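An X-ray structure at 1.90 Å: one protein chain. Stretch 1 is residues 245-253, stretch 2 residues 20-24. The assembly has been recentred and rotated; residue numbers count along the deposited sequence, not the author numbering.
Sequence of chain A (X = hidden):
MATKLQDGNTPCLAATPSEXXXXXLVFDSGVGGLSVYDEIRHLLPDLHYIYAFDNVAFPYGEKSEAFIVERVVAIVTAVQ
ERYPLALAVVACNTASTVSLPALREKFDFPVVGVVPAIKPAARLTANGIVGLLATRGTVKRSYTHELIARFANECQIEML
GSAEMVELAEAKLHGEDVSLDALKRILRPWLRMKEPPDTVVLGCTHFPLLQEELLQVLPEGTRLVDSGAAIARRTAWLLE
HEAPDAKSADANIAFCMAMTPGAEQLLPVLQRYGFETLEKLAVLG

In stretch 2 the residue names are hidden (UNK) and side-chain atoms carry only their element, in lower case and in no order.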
# COMPACT_ATOMS: atom_id res chain seq x y z
N ASP A 245 -6.30 -17.90 -16.61
CA ASP A 245 -5.40 -17.59 -17.72
C ASP A 245 -5.70 -16.25 -18.39
O ASP A 245 -6.13 -16.22 -19.55
CB ASP A 245 -5.46 -18.71 -18.77
CG ASP A 245 -4.39 -18.58 -19.83
OD1 ASP A 245 -4.55 -19.14 -20.94
OD2 ASP A 245 -3.36 -17.92 -19.57
N ALA A 246 -5.48 -15.16 -17.67
CA ALA A 246 -5.72 -13.82 -18.21
C ALA A 246 -4.37 -13.15 -18.45
O ALA A 246 -3.71 -12.71 -17.51
CB ALA A 246 -6.56 -13.00 -17.23
N LYS A 247 -3.97 -13.05 -19.71
CA LYS A 247 -2.68 -12.47 -20.06
C LYS A 247 -2.73 -11.51 -21.24
O LYS A 247 -3.68 -11.51 -22.02
CB LYS A 247 -1.69 -13.59 -20.35
CG LYS A 247 -2.17 -14.56 -21.42
CD LYS A 247 -1.17 -15.70 -21.62
CE LYS A 247 -1.72 -16.74 -22.59
NZ LYS A 247 -2.03 -16.15 -23.92
N SER A 248 -1.68 -10.71 -21.37
CA SER A 248 -1.57 -9.74 -22.45
C SER A 248 -0.11 -9.50 -22.81
O SER A 248 0.79 -9.69 -21.98
CB SER A 248 -2.24 -8.42 -22.04
OG SER A 248 -2.05 -7.42 -23.02
N ALA A 249 0.14 -9.07 -24.04
CA ALA A 249 1.50 -8.79 -24.48
C ALA A 249 1.75 -7.28 -24.45
O ALA A 249 2.87 -6.83 -24.68
CB ALA A 249 1.72 -9.34 -25.89
N ASP A 250 0.71 -6.50 -24.15
CA ASP A 250 0.85 -5.05 -24.09
C ASP A 250 1.82 -4.67 -22.98
O ASP A 250 2.04 -5.44 -22.04
CB ASP A 250 -0.51 -4.38 -23.82
CG ASP A 250 -1.46 -4.49 -25.00
OD1 ASP A 250 -1.02 -4.93 -26.09
OD2 ASP A 250 -2.65 -4.13 -24.85
N ALA A 251 2.41 -3.49 -23.09
CA ALA A 251 3.36 -3.01 -22.10
C ALA A 251 2.63 -2.59 -20.83
O ALA A 251 1.42 -2.40 -20.84
CB ALA A 251 4.15 -1.83 -22.66
N ASN A 252 3.37 -2.45 -19.74
CA ASN A 252 2.79 -2.06 -18.46
C ASN A 252 2.13 -0.69 -18.60
O ASN A 252 2.63 0.17 -19.31
CB ASN A 252 3.85 -1.99 -17.37
CG ASN A 252 4.56 -3.30 -17.16
OD1 ASN A 252 3.98 -4.37 -17.35
ND2 ASN A 252 5.82 -3.24 -16.75
N ILE A 253 1.02 -0.50 -17.91
CA ILE A 253 0.32 0.78 -18.00
C ILE A 253 -0.19 1.26 -16.64
O ILE A 253 -0.51 0.46 -15.75
CB ILE A 253 -0.86 0.67 -18.99
CG1 ILE A 253 -1.54 2.03 -19.18
CG2 ILE A 253 -1.87 -0.35 -18.49
CD1 ILE A 253 -2.69 1.99 -20.16
N UNK A 20 2.83 -12.91 -24.31
CA UNK A 20 1.74 -12.55 -23.36
C UNK A 20 2.01 -13.14 -21.98
O UNK A 20 2.38 -14.31 -21.86
c UNK A 20 0.44 -13.10 -23.93
c UNK A 20 2.27 -13.67 -25.44
c UNK A 20 0.78 -13.26 -25.41
N UNK A 21 1.81 -12.33 -20.95
CA UNK A 21 2.02 -12.77 -19.57
C UNK A 21 0.81 -12.42 -18.73
O UNK A 21 0.01 -11.56 -19.11
n UNK A 21 5.84 -7.10 -21.26
n UNK A 21 3.76 -7.02 -20.29
c UNK A 21 4.12 -11.33 -19.99
n UNK A 21 4.79 -9.06 -20.66
c UNK A 21 4.79 -7.73 -20.74
c UNK A 21 3.71 -9.86 -20.10
c UNK A 21 3.26 -12.09 -18.98
N UNK A 22 0.64 -13.08 -17.57
CA UNK A 22 -0.51 -12.78 -16.73
C UNK A 22 -0.62 -11.31 -16.34
O UNK A 22 0.37 -10.66 -16.00
c UNK A 22 -0.32 -13.71 -15.52
c UNK A 22 1.47 -14.13 -16.98
c UNK A 22 1.14 -14.00 -15.52
N UNK A 23 -1.84 -10.80 -16.43
CA UNK A 23 -2.13 -9.41 -16.12
C UNK A 23 -2.40 -9.26 -14.63
O UNK A 23 -3.31 -9.89 -14.09
o UNK A 23 -3.06 -8.96 -18.31
c UNK A 23 -3.37 -8.94 -16.91
c UNK A 23 -3.76 -7.53 -16.50
N UNK A 24 -1.61 -8.43 -13.98
CA UNK A 24 -1.76 -8.18 -12.56
C UNK A 24 -2.03 -6.71 -12.27
O UNK A 24 -1.29 -5.83 -12.71
c UNK A 24 -0.61 -8.19 -10.34
c UNK A 24 -0.50 -8.62 -11.79
c UNK A 24 -0.35 -10.14 -11.88

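Position 20 has three side-chain atoms, all carbon. They close a ring onto the backbone N. The CB of this ring lies 3.8 Å from CD of Lys 247, and another ring carbon lies 4.1 Å from CB of Ala 249. A ring closed onto the backbone nitrogen means proline: Pro 20. The ring carbon near Ala 249 is CG. The CA of Pro 20 also makes a CA-H...O contact with O of Ser 248, at 3.3 Å.

Position 21 has the longest side chain of the stretch, with seven atoms. Three carbons lead to a nitrogen, and then to a carbon carrying two more nitrogens. One of the two end nitrogens lies 2.9 Å from O of Asp 250. That end group is a guanidinium, so the residue is arginine: Arg 21. The nitrogen near Asp 250 is NH1, and O of Ala 249 lies over one face of the group. The backbone pairs with Ser 248 in both directions. N of Arg 21 donates to O of Ser 248 at 3.0 Å, and N of Ser 248 donates to O of Arg 21 at 2.9 Å.

Position 22 again has three carbons in a ring closed onto the backbone N. Its CB lies 4.1 Å from O of Ala 246. This is proline: Pro 22. With no hydrogen on its N, it cannot donate from the backbone. It sits opposite Lys 247 in a non-hydrogen-bonded pair, CA to CA 4.0 Å. Its CA makes a CA-H...O contact with O of Ala 246, at 3.3 Å.

Position 23 has one carbon carrying one oxygen and one carbon. The oxygen lies 3.9 Å from CB of Ser 248. A beta-branched side chain with one hydroxyl is threonine: Thr 23. Its OG1 is hydrogen-bonded elsewhere in the structure. Its backbone N donates to O of Ala 246 at 2.9 Å.

Position 24 has three carbons, one carrying the other two. Its CA-to-CB bond points away from stretch 1, and the side chain does not touch it. It is valine: Val 24.

The contact is a short antiparallel pairing held by three backbone hydrogen bonds. O of Ala 246 and O of Ser 248 each accept one of these bonds and also meet the CA of a proline. Beyond the paired strands, the arginine extends the contact to Ala 249 and Asp 250. Together the two stretches bury 440 Å², counting both sides.

Stretch 2 20-24: PRPTV
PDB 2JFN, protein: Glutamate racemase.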